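Long-range contact in nuclear inclusion protein A (Tobacco etch virus, PDB 1Q31), which is a viral cysteine protease of the trypsin-like 3C type that cleaves peptide bonds, probably to process the viral polyprotein: residues N174-F179 and M235-Y240. The protein carries 1 engineered substitution. Numbering follows the deposited sequence.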
loop_
_atom_site.group_PDB
_atom_site.type_symbol
_atom_site.label_atom_id
_atom_site.label_comp_id
_atom_site.label_asym_id
_atom_site.label_seq_id
_atom_site.Cartn_x
_atom_site.Cartn_y
_atom_site.Cartn_z
ATOM N N ASN A 174 -6.550 -9.075 15.901
ATOM C CA ASN A 174 -5.972 -9.546 14.654
ATOM C C ASN A 174 -6.869 -10.593 14.009
ATOM O O ASN A 174 -6.370 -11.604 13.519
ATOM C CB ASN A 174 -4.583 -10.160 14.884
ATOM C CG ASN A 174 -3.468 -9.112 15.012
ATOM O OD1 ASN A 174 -2.463 -9.354 15.693
ATOM N ND2 ASN A 174 -3.628 -7.957 14.342
ATOM N N THR A 175 -8.182 -10.366 14.009
ATOM C CA THR A 175 -9.110 -11.320 13.398
ATOM C C THR A 175 -10.001 -10.684 12.343
ATOM O O THR A 175 -10.935 -11.315 11.847
ATOM C CB THR A 175 -10.002 -12.001 14.455
ATOM O OG1 THR A 175 -10.943 -11.055 14.992
ATOM C CG2 THR A 175 -9.130 -12.566 15.582
ATOM N N ASN A 176 -9.715 -9.421 12.037
ATOM C CA ASN A 176 -10.415 -8.643 11.007
ATOM C C ASN A 176 -9.343 -7.839 10.317
ATOM O O ASN A 176 -8.530 -7.192 10.976
ATOM C CB ASN A 176 -11.423 -7.658 11.588
ATOM C CG ASN A 176 -12.739 -8.300 11.934
ATOM O OD1 ASN A 176 -13.392 -8.922 11.087
ATOM N ND2 ASN A 176 -13.148 -8.143 13.186
ATOM N N ASN A 177 -9.315 -7.883 8.993
ATOM C CA ASN A 177 -8.314 -7.113 8.292
ATOM C C ASN A 177 -8.956 -6.161 7.295
ATOM O O ASN A 177 -9.957 -6.492 6.639
ATOM C CB ASN A 177 -7.304 -8.051 7.637
ATOM C CG ASN A 177 -6.377 -8.719 8.665
ATOM O OD1 ASN A 177 -5.825 -8.052 9.540
ATOM N ND2 ASN A 177 -6.197 -10.035 8.548
ATOM N N TYR A 178 -8.391 -4.959 7.215
ATOM C CA TYR A 178 -8.909 -3.921 6.329
ATOM C C TYR A 178 -7.878 -3.317 5.384
ATOM O O TYR A 178 -6.734 -3.050 5.762
ATOM C CB TYR A 178 -9.496 -2.782 7.145
ATOM C CG TYR A 178 -10.469 -3.181 8.226
ATOM C CD1 TYR A 178 -10.064 -3.952 9.326
ATOM C CD2 TYR A 178 -11.798 -2.752 8.173
ATOM C CE1 TYR A 178 -10.969 -4.284 10.354
ATOM C CE2 TYR A 178 -12.711 -3.074 9.193
ATOM C CZ TYR A 178 -12.292 -3.839 10.280
ATOM O OH TYR A 178 -13.203 -4.138 11.282
ATOM N N PHE A 179 -8.301 -3.064 4.156
ATOM C CA PHE A 179 -7.399 -2.477 3.199
ATOM C C PHE A 179 -7.946 -1.177 2.617
ATOM O O PHE A 179 -9.139 -1.041 2.402
ATOM C CB PHE A 179 -7.149 -3.457 2.082
ATOM C CG PHE A 179 -8.312 -3.634 1.141
ATOM C CD1 PHE A 179 -8.550 -2.720 0.119
ATOM C CD2 PHE A 179 -9.105 -4.774 1.205
ATOM C CE1 PHE A 179 -9.547 -2.936 -0.837
ATOM C CE2 PHE A 179 -10.112 -5.005 0.249
ATOM C CZ PHE A 179 -10.330 -4.081 -0.778
ATOM N N MET A 235 -19.912 3.888 16.243
ATOM C CA MET A 235 -19.363 3.541 14.933
ATOM C C MET A 235 -18.531 2.259 14.995
ATOM O O MET A 235 -18.622 1.504 15.976
ATOM C CB MET A 235 -18.496 4.683 14.390
ATOM C CG MET A 235 -19.283 5.899 13.911
ATOM S SD MET A 235 -18.207 7.306 13.519
ATOM C CE MET A 235 -18.536 7.558 11.722
ATOM N N ASN A 236 -17.712 2.047 13.961
ATOM C CA ASN A 236 -16.843 0.858 13.785
ATOM C C ASN A 236 -15.687 0.600 14.771
ATOM O O ASN A 236 -15.319 1.460 15.569
ATOM C CB ASN A 236 -16.297 0.866 12.362
ATOM C CG ASN A 236 -17.051 1.821 11.472
ATOM O OD1 ASN A 236 -16.887 3.030 11.577
ATOM N ND2 ASN A 236 -17.899 1.286 10.603
ATOM N N GLU A 237 -15.102 -0.592 14.684
ATOM C CA GLU A 237 -14.029 -0.982 15.590
ATOM C C GLU A 237 -12.644 -0.388 15.384
ATOM O O GLU A 237 -12.216 -0.139 14.260
ATOM C CB GLU A 237 -13.901 -2.510 15.623
ATOM C CG GLU A 237 -13.428 -3.181 14.321
ATOM C CD GLU A 237 -12.823 -4.566 14.572
ATOM O OE1 GLU A 237 -12.550 -5.310 13.606
ATOM O OE2 GLU A 237 -12.618 -4.909 15.756
ATOM N N LEU A 238 -11.944 -0.169 16.493
ATOM C CA LEU A 238 -10.592 0.368 16.452
ATOM C C LEU A 238 -9.745 -0.530 15.553
ATOM O O LEU A 238 -10.101 -1.690 15.320
ATOM C CB LEU A 238 -9.958 0.372 17.847
ATOM C CG LEU A 238 -10.453 1.248 18.996
ATOM C CD1 LEU A 238 -9.611 0.976 20.248
ATOM C CD2 LEU A 238 -10.342 2.706 18.599
ATOM N N VAL A 239 -8.628 0.009 15.063
ATOM C CA VAL A 239 -7.699 -0.729 14.209
ATOM C C VAL A 239 -6.319 -0.103 14.318
ATOM O O VAL A 239 -6.178 1.034 14.778
ATOM C CB VAL A 239 -8.094 -0.669 12.725
ATOM C CG1 VAL A 239 -9.435 -1.327 12.503
ATOM C CG2 VAL A 239 -8.116 0.779 12.270
ATOM N N TYR A 240 -5.304 -0.855 13.900
ATOM C CA TYR A 240 -3.944 -0.350 13.913
ATOM C C TYR A 240 -3.344 -0.644 12.545
ATOM O O TYR A 240 -3.735 -1.599 11.873
ATOM C CB TYR A 240 -3.120 -0.979 15.058
ATOM C CG TYR A 240 -2.658 -2.397 14.846
ATOM C CD1 TYR A 240 -1.306 -2.677 14.602
ATOM C CD2 TYR A 240 -3.561 -3.456 14.875
ATOM C CE1 TYR A 240 -0.858 -3.979 14.387
ATOM C CE2 TYR A 240 -3.131 -4.772 14.656
ATOM C CZ TYR A 240 -1.771 -5.026 14.410
ATOM O OH TYR A 240 -1.336 -6.317 14.170
#
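The ring of Tyr178 carries Val239 over one face, where Val239 CG1 lies 4.0 Å from Tyr178 CE1, and meets the Glu237 carboxylate at its edge, near the ring plane. The Tyr240 ring likewise takes the Asn174 amide at its edge, the two planes 48° apart. Tyr178 sits on strand 177-181 of a trypsin-like 3C protease beta-barrel; strand 239-241, from the C-terminal tail, is laid antiparallel along strand 163-170. The tail is bound within the active site in the manner of a substrate or product, with Glu237 and Tyr240 probably in the P6 and P3 positions. Tyr178 OH donates to Glu237 OE1 (2.7 Å), which accepts through its anti lone pair, the one turned away from the other oxygen. The Glu237 side chain, extended beyond CG (chi2 158°), carries the carboxylate out to the ring, and Asn176 ND2 comes within 2.9 Å of Glu237 OE1, while Asn176 OD1 accepts from Trp143. Asp148 also hydrogen-bonds the Tyr240 hydroxyl, and Lys220 NZ hydrogen-bonds the side-chain amide oxygen OD1 of Asn174. The bond from Asn174 ND2 to Tyr240 OH is 2.8 Å long and fairly straight at 163°, with the hydroxyl oxygen nearly in the amide plane.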